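Local structure of NADPH-flavin oxidoreductase (Vibrio harveyi, 1BKJ) at residues A[46-51]-A[109-114]; A[74-79]-A[127-132]; A[114-119]-A[155-160]. The protein catalyses the NADPH-dependent reduction of FMN to FMNH2, which it supplies to luciferase for bioluminescence. All coordinates share one frame; numbering follows the deposited sequence.

Interaction 1 of 3, residues A[46-51]-A[109-114]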
# COMPACT_ATOMS: atom_id res chain seq x y z
N VAL A 46 -7.30 8.81 -0.51
CA VAL A 46 -7.33 8.10 -1.78
C VAL A 46 -8.59 8.41 -2.60
O VAL A 46 -9.70 8.53 -2.05
CB VAL A 46 -7.22 6.56 -1.57
CG1 VAL A 46 -7.05 5.83 -2.91
CG2 VAL A 46 -6.06 6.23 -0.62
N SER A 47 -8.38 8.63 -3.90
CA SER A 47 -9.46 8.84 -4.84
C SER A 47 -9.30 7.81 -5.95
O SER A 47 -8.16 7.46 -6.32
CB SER A 47 -9.45 10.25 -5.44
OG SER A 47 -10.20 11.11 -4.61
N ILE A 48 -10.42 7.28 -6.41
CA ILE A 48 -10.44 6.29 -7.49
C ILE A 48 -11.13 6.91 -8.69
O ILE A 48 -12.16 7.56 -8.54
CB ILE A 48 -11.20 4.99 -7.08
CG1 ILE A 48 -10.57 4.35 -5.84
CG2 ILE A 48 -11.23 3.97 -8.27
CD1 ILE A 48 -11.34 3.16 -5.28
N VAL A 49 -10.52 6.80 -9.86
CA VAL A 49 -11.15 7.28 -11.08
C VAL A 49 -11.52 6.02 -11.88
O VAL A 49 -10.63 5.25 -12.26
CB VAL A 49 -10.26 8.23 -11.94
CG1 VAL A 49 -11.03 8.69 -13.16
CG2 VAL A 49 -9.83 9.46 -11.14
N ARG A 50 -12.82 5.78 -12.03
CA ARG A 50 -13.35 4.65 -12.80
C ARG A 50 -13.43 5.14 -14.26
O ARG A 50 -14.11 6.13 -14.55
CB ARG A 50 -14.74 4.24 -12.30
CG ARG A 50 -15.32 3.04 -13.02
CD ARG A 50 -16.79 2.89 -12.77
NE ARG A 50 -17.36 1.80 -13.55
CZ ARG A 50 -18.61 1.75 -14.00
NH1 ARG A 50 -19.45 2.73 -13.75
NH2 ARG A 50 -19.01 0.70 -14.69
N VAL A 51 -12.72 4.46 -15.16
CA VAL A 51 -12.70 4.85 -16.56
C VAL A 51 -13.58 3.96 -17.44
O VAL A 51 -13.24 2.80 -17.71
CB VAL A 51 -11.23 4.94 -17.10
CG1 VAL A 51 -11.20 5.48 -18.52
CG2 VAL A 51 -10.40 5.85 -16.21
N GLY A 109 -2.10 1.55 -1.60
CA GLY A 109 -1.74 0.14 -1.69
C GLY A 109 -2.66 -0.73 -0.83
O GLY A 109 -3.12 -1.77 -1.28
N ILE A 110 -2.94 -0.28 0.40
CA ILE A 110 -3.83 -0.99 1.33
C ILE A 110 -5.24 -1.08 0.73
O ILE A 110 -5.81 -2.16 0.64
CB ILE A 110 -3.91 -0.25 2.71
CG1 ILE A 110 -2.54 -0.26 3.38
CG2 ILE A 110 -4.95 -0.90 3.64
CD1 ILE A 110 -2.45 0.67 4.54
N MET A 111 -5.78 0.06 0.29
CA MET A 111 -7.11 0.11 -0.31
C MET A 111 -7.24 -0.75 -1.57
O MET A 111 -8.22 -1.52 -1.70
CB MET A 111 -7.51 1.55 -0.61
CG MET A 111 -8.89 1.67 -1.19
SD MET A 111 -9.39 3.31 -1.54
CE MET A 111 -10.10 3.71 -0.00
N ALA A 112 -6.27 -0.61 -2.48
CA ALA A 112 -6.26 -1.36 -3.73
C ALA A 112 -6.19 -2.86 -3.55
O ALA A 112 -6.84 -3.60 -4.29
CB ALA A 112 -5.15 -0.89 -4.62
N GLN A 113 -5.45 -3.30 -2.53
CA GLN A 113 -5.35 -4.72 -2.26
C GLN A 113 -6.67 -5.29 -1.75
O GLN A 113 -6.99 -6.42 -2.06
CB GLN A 113 -4.17 -5.04 -1.33
CG GLN A 113 -3.88 -6.54 -1.11
CD GLN A 113 -3.68 -7.36 -2.39
OE1 GLN A 113 -3.36 -6.83 -3.45
NE2 GLN A 113 -3.84 -8.67 -2.27
N ASN A 114 -7.44 -4.47 -1.04
CA ASN A 114 -8.76 -4.89 -0.56
C ASN A 114 -9.70 -5.06 -1.77
O ASN A 114 -10.40 -6.07 -1.86
CB ASN A 114 -9.34 -3.87 0.41
CG ASN A 114 -9.16 -4.27 1.87
OD1 ASN A 114 -8.42 -5.18 2.20
ND2 ASN A 114 -9.86 -3.58 2.74
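Val46 and Met111 face each other where the start of strand 46-50 passes beside helix 98-121, their CA atoms 8.1 Å apart. Farther along the strand the gap widens: from Ile48 to Ala112 it is already 9.5 Å between CA atoms, and the remainder of the strand runs away from the helix. What bridges the space is a single long side chain. Met111 leaves the helix with CG anti to its backbone nitrogen (chi1 -178°) and stays extended through chi2, which carries the sulfur out to the strand; the bend comes only at the last torsion, chi3 -89°, where CE turns off to the side. It is SD that touches the strand, 3.7 Å from Val46 CG1 and 3.9 Å from Val46 CB, with the two side chains sliding past one another in opposite directions. Ile48, two residues on and on the same side of the strand, adds a looser apolar touch, its CD1 lying 4.2 Å from Met111 SD.

This is helix-on-sheet packing within the nitroreductase fold. The helix lies against one face of the antiparallel sheet, and strand 46-50 is one of the sheet's two outermost strands within this chain. Phe79 of the adjoining strand packs on both Val46 and Ile48 and also touches Ala112, continuing the apolar layer toward the middle of the sheet. In the dimer this border is not an end: Ile48, Val49 and Arg50 form a parallel ladder with a strand of the second subunit. Helix 98-121 meets that subunit too, where Asn114 OD1 accepts a hydrogen bond from NE2 of the neighbouring subunit's Gln113, and Ile110 touches an FMN other than the one held by Gly130 and Gly131.

Interaction 2 of 3, residues A[74-79]-A[127-132]. With FMN (flavin mononucleotide), chain D.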
# COMPACT_ATOMS: atom_id res chain seq x y z
N ALA A 74 -12.88 -5.49 -18.14
CA ALA A 74 -14.27 -5.09 -17.90
C ALA A 74 -14.32 -3.77 -17.12
O ALA A 74 -15.16 -2.92 -17.40
CB ALA A 74 -15.02 -6.20 -17.15
N GLU A 75 -13.39 -3.60 -16.18
CA GLU A 75 -13.27 -2.38 -15.37
C GLU A 75 -11.81 -1.90 -15.23
O GLU A 75 -10.90 -2.72 -15.08
CB GLU A 75 -13.85 -2.58 -13.95
CG GLU A 75 -15.38 -2.74 -13.83
CD GLU A 75 -16.17 -1.54 -14.31
OE1 GLU A 75 -15.80 -0.40 -13.97
OE2 GLU A 75 -17.18 -1.74 -15.03
N PHE A 76 -11.59 -0.59 -15.32
CA PHE A 76 -10.26 -0.03 -15.12
C PHE A 76 -10.37 1.10 -14.10
O PHE A 76 -11.02 2.11 -14.36
CB PHE A 76 -9.61 0.46 -16.42
CG PHE A 76 -8.15 0.85 -16.27
CD1 PHE A 76 -7.18 -0.13 -15.98
CD2 PHE A 76 -7.75 2.20 -16.38
CE1 PHE A 76 -5.82 0.23 -15.78
CE2 PHE A 76 -6.39 2.57 -16.18
CZ PHE A 76 -5.43 1.58 -15.88
N LEU A 77 -9.73 0.89 -12.95
CA LEU A 77 -9.72 1.84 -11.83
C LEU A 77 -8.34 2.48 -11.68
O LEU A 77 -7.33 1.79 -11.75
CB LEU A 77 -10.05 1.10 -10.53
CG LEU A 77 -11.29 0.21 -10.42
CD1 LEU A 77 -11.31 -0.42 -9.05
CD2 LEU A 77 -12.57 1.02 -10.68
N VAL A 78 -8.30 3.81 -11.51
CA VAL A 78 -7.04 4.53 -11.34
C VAL A 78 -7.00 5.09 -9.92
O VAL A 78 -7.88 5.85 -9.52
CB VAL A 78 -6.88 5.69 -12.37
CG1 VAL A 78 -5.48 6.28 -12.30
CG2 VAL A 78 -7.15 5.21 -13.80
N PHE A 79 -5.97 4.69 -9.16
CA PHE A 79 -5.80 5.11 -7.77
C PHE A 79 -4.93 6.33 -7.69
O PHE A 79 -3.81 6.33 -8.20
CB PHE A 79 -5.22 3.98 -6.94
CG PHE A 79 -6.20 2.87 -6.69
CD1 PHE A 79 -6.51 1.94 -7.70
CD2 PHE A 79 -6.87 2.80 -5.46
CE1 PHE A 79 -7.49 0.94 -7.49
CE2 PHE A 79 -7.85 1.82 -5.23
CZ PHE A 79 -8.16 0.88 -6.25
N VAL A 127 -4.92 -7.18 -12.36
CA VAL A 127 -3.51 -6.85 -12.42
C VAL A 127 -3.35 -5.36 -12.16
O VAL A 127 -4.13 -4.55 -12.65
CB VAL A 127 -2.86 -7.26 -13.81
CG1 VAL A 127 -3.47 -6.50 -14.99
CG2 VAL A 127 -1.33 -7.09 -13.79
N TYR A 128 -2.34 -5.02 -11.36
CA TYR A 128 -2.04 -3.62 -11.07
C TYR A 128 -1.31 -3.07 -12.29
O TYR A 128 -0.66 -3.83 -13.01
CB TYR A 128 -1.09 -3.50 -9.89
CG TYR A 128 -1.65 -3.72 -8.52
CD1 TYR A 128 -1.75 -5.01 -7.99
CD2 TYR A 128 -2.06 -2.63 -7.73
CE1 TYR A 128 -2.24 -5.23 -6.68
CE2 TYR A 128 -2.55 -2.83 -6.42
CZ TYR A 128 -2.64 -4.14 -5.91
OH TYR A 128 -3.11 -4.37 -4.66
N ILE A 129 -1.46 -1.77 -12.56
CA ILE A 129 -0.81 -1.12 -13.71
C ILE A 129 -0.02 0.11 -13.24
O ILE A 129 -0.56 1.22 -13.16
CB ILE A 129 -1.85 -0.72 -14.85
CG1 ILE A 129 -2.69 -1.93 -15.31
CG2 ILE A 129 -1.13 -0.07 -16.06
CD1 ILE A 129 -1.93 -3.06 -15.98
N GLY A 130 1.26 -0.10 -12.93
CA GLY A 130 2.13 0.98 -12.49
C GLY A 130 2.77 1.69 -13.67
O GLY A 130 3.37 2.76 -13.51
N GLY A 131 2.60 1.11 -14.87
CA GLY A 131 3.12 1.66 -16.11
C GLY A 131 2.64 3.06 -16.45
O GLY A 131 3.32 3.77 -17.18
N LEU A 132 1.49 3.45 -15.90
CA LEU A 132 0.91 4.79 -16.09
C LEU A 132 1.84 5.91 -15.64
O LEU A 132 1.78 7.02 -16.19
CB LEU A 132 -0.41 4.92 -15.31
CG LEU A 132 -1.63 4.15 -15.81
CD1 LEU A 132 -2.82 4.43 -14.88
CD2 LEU A 132 -1.95 4.55 -17.24
N1 FMN D . 1.94 -6.00 -14.27
C2 FMN D . 1.78 -5.65 -15.59
O2 FMN D . 1.72 -6.42 -16.51
N3 FMN D . 1.77 -4.28 -15.78
C4 FMN D . 2.12 -3.27 -14.83
O4 FMN D . 2.19 -2.12 -15.22
C4A FMN D . 2.37 -3.76 -13.51
N5 FMN D . 2.44 -2.80 -12.51
C5A FMN D . 2.40 -3.17 -11.16
C6 FMN D . 2.33 -2.15 -10.22
C7 FMN D . 2.22 -2.46 -8.86
C7M FMN D . 1.94 -1.28 -7.89
C8 FMN D . 2.22 -3.83 -8.45
C8M FMN D . 2.24 -4.25 -7.02
C9 FMN D . 2.29 -4.84 -9.37
C9A FMN D . 2.37 -4.53 -10.77
N10 FMN D . 2.35 -5.53 -11.81
C10 FMN D . 2.25 -5.15 -13.17
C1' FMN D . 2.12 -6.85 -11.53
C2' FMN D . 3.31 -7.77 -11.50
O2' FMN D . 4.35 -7.66 -12.38
C3' FMN D . 3.29 -8.88 -10.53
O3' FMN D . 2.61 -8.65 -9.33
C4' FMN D . 4.39 -9.90 -10.43
O4' FMN D . 5.34 -10.02 -11.47
C5' FMN D . 4.29 -11.01 -9.50
O5' FMN D . 3.37 -11.90 -10.21
P FMN D . 1.86 -12.27 -9.70
O1P FMN D . 2.09 -13.06 -8.50
O2P FMN D . 1.29 -12.96 -10.88
O3P FMN D . 1.17 -11.03 -9.30
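Phe76 meets Ile129 and Leu132 across a strand that separates them: 75-82 and 125-129 are not neighbours in the sheet, since 149-158 runs between. The ring, which chi1 of -171° sets opposite the main-chain nitrogen, passes over one face of that middle strand. It presents its edge to Ile129, whose CG1 lies in the ring plane 3.8 Å from Phe76 CE1, the two side chains crossing at about a right angle. Leu132 arrives from the opposite direction, from the 3-10 segment that follows the strand, and sets CD1 4.0 Å from Phe76 CZ. The same methyl group also rests on Val78, 4.1 Å from its CG1.

Between Ile129 and Leu132, the chain grips the flavin. Gly130 N donates to FMN N5 at 3.0 Å in a nearly straight bond, with an N-H...N5 angle of 162°, while Gly131 N reaches FMN O4 at 3.3 Å. Tyr128 CB packs against the dimethylbenzene ring of the flavin, and the FMN C8M methyl lies over one face of the tyrosine ring, offset toward its rim. Phe76 thus backs a segment whose other side is part of the cofactor site, a site completed by residues including His11, Ser13, Arg15 and Gln67.

Because the Gly130 amide points its proton at N5 of the flavin as bound here, and the Gly131 amide supports O4, the pair would be expected to draw electron density toward the N5 and C4-O4 edge of the isoalloxazine and so probably favour its reduction.

Interaction 3 of 3, residues A[114-119]-A[155-160]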
# COMPACT_ATOMS: atom_id res chain seq x y z
N ASN A 114 -7.44 -4.47 -1.04
CA ASN A 114 -8.76 -4.89 -0.56
C ASN A 114 -9.70 -5.06 -1.77
O ASN A 114 -10.40 -6.07 -1.86
CB ASN A 114 -9.34 -3.87 0.41
CG ASN A 114 -9.16 -4.27 1.87
OD1 ASN A 114 -8.42 -5.18 2.20
ND2 ASN A 114 -9.86 -3.58 2.74
N CYS A 115 -9.62 -4.12 -2.72
CA CYS A 115 -10.41 -4.14 -3.96
C CYS A 115 -10.10 -5.38 -4.78
O CYS A 115 -11.02 -6.12 -5.15
CB CYS A 115 -10.13 -2.90 -4.81
SG CYS A 115 -10.81 -1.37 -4.15
N LEU A 116 -8.80 -5.65 -4.97
CA LEU A 116 -8.34 -6.81 -5.73
C LEU A 116 -8.73 -8.13 -5.08
O LEU A 116 -9.23 -9.02 -5.77
CB LEU A 116 -6.82 -6.77 -6.00
CG LEU A 116 -6.24 -7.89 -6.88
CD1 LEU A 116 -6.87 -7.91 -8.27
CD2 LEU A 116 -4.73 -7.77 -6.99
N LEU A 117 -8.55 -8.24 -3.75
CA LEU A 117 -8.93 -9.45 -3.02
C LEU A 117 -10.43 -9.73 -3.08
O LEU A 117 -10.84 -10.87 -3.29
CB LEU A 117 -8.45 -9.40 -1.57
CG LEU A 117 -6.96 -9.65 -1.33
CD1 LEU A 117 -6.68 -9.51 0.14
CD2 LEU A 117 -6.54 -11.03 -1.82
N ALA A 118 -11.24 -8.68 -2.97
CA ALA A 118 -12.70 -8.80 -3.07
C ALA A 118 -13.03 -9.36 -4.47
O ALA A 118 -13.75 -10.35 -4.58
CB ALA A 118 -13.37 -7.46 -2.88
N ALA A 119 -12.40 -8.80 -5.50
CA ALA A 119 -12.60 -9.24 -6.88
C ALA A 119 -12.20 -10.70 -7.10
O ALA A 119 -12.99 -11.48 -7.60
CB ALA A 119 -11.86 -8.33 -7.86
N MET A 155 -5.66 -0.33 -12.20
CA MET A 155 -6.00 -1.72 -11.90
C MET A 155 -7.01 -2.24 -12.91
O MET A 155 -8.06 -1.62 -13.12
CB MET A 155 -6.57 -1.86 -10.47
CG MET A 155 -6.85 -3.31 -10.08
SD MET A 155 -7.49 -3.48 -8.43
CE MET A 155 -5.99 -3.35 -7.51
N CYS A 156 -6.66 -3.35 -13.54
CA CYS A 156 -7.54 -4.02 -14.50
C CYS A 156 -8.32 -5.10 -13.75
O CYS A 156 -7.75 -5.80 -12.92
CB CYS A 156 -6.75 -4.72 -15.61
SG CYS A 156 -5.79 -3.66 -16.66
N LEU A 157 -9.63 -5.18 -14.00
CA LEU A 157 -10.48 -6.20 -13.38
C LEU A 157 -11.38 -6.80 -14.46
O LEU A 157 -11.77 -6.11 -15.41
CB LEU A 157 -11.36 -5.61 -12.25
CG LEU A 157 -10.75 -5.04 -10.96
CD1 LEU A 157 -11.82 -4.44 -10.07
CD2 LEU A 157 -9.93 -6.11 -10.22
N GLY A 158 -11.67 -8.10 -14.34
CA GLY A 158 -12.54 -8.77 -15.29
C GLY A 158 -12.52 -10.27 -15.15
O GLY A 158 -11.85 -10.81 -14.27
N HIS A 159 -13.24 -10.95 -16.03
CA HIS A 159 -13.28 -12.41 -16.01
C HIS A 159 -12.07 -12.98 -16.76
O HIS A 159 -11.84 -12.61 -17.91
CB HIS A 159 -14.61 -12.89 -16.58
CG HIS A 159 -15.77 -12.53 -15.71
ND1 HIS A 159 -16.12 -13.28 -14.61
CD2 HIS A 159 -16.66 -11.51 -15.78
CE1 HIS A 159 -17.18 -12.74 -14.04
NE2 HIS A 159 -17.52 -11.67 -14.73
N PRO A 160 -11.29 -13.88 -16.12
CA PRO A 160 -10.09 -14.49 -16.71
C PRO A 160 -10.24 -15.27 -18.01
O PRO A 160 -11.23 -16.00 -18.18
CB PRO A 160 -9.62 -15.45 -15.61
CG PRO A 160 -10.20 -14.90 -14.38
CD PRO A 160 -11.57 -14.51 -14.82
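Two apolar clusters join Leu116 and Ala119 of helix 98-121 to Met155 and Leu157 of strand 149-158. The first belongs to a thioether. Met155 is extended through its first two torsions and bends at the third (chi3 -80°), which lays its methyl alongside the root of Leu116: CE is 3.8 Å from Leu116 CB, with Met155 SD slightly farther off. The second is all hydrocarbon and centres on one methyl group. Leu157 CD2 lies 3.8 Å from Ala119 CB and 4.1 Å from Leu116 CD1, so it touches residues from successive parts of the helix while the two leucine side chains cross obliquely. The backbones come nearest here, 7.5 Å between the CA atoms of Ala119 and Leu157, consistent with the small side chain of Ala119.

Backbone polarity is met within the helix, where Ala118 N and Ala119 N bond to the carbonyls of Asn114 and Cys115, and between strands of the sheet.

The helix and strand segments run almost parallel, their axes 16° apart and 10.0 Å distant at closest approach. Met155 and Leu157 face the helix; Cys156, between them, points to the other face of the sheet, where it packs on Phe76, Val127 and Ile129. Helix 24-35 closes the side of the cluster through Ile30, which touches Ala119 and Leu157, while Tyr128 of strand 125-129 covers Leu116 and Met155.

How the interactions relate
All three contacts rest on one antiparallel sheet, and helix 98-121 serves two of them: interaction 1 uses its middle and interaction 3 the following turns, sharing Asn114. Interaction 2 lies largely on the opposite face and is tied to each. Strand 149-158 stitches it to interaction 3 through Glu75 O to Leu157 N (3.0 Å) and Val127 O to Cys156 N (2.9 Å). Arg50 NE and Glu75 OE1 form a 2.7 Å salt bridge to interaction 1, and Gln113 OE1 lies 2.8 Å from Tyr128 OH, a probable hydrogen bond. Tyr128 thus links the bound flavin to the helix; the Leu116 side chain and this FMN's phosphate are about 7 Å apart at their nearest atoms.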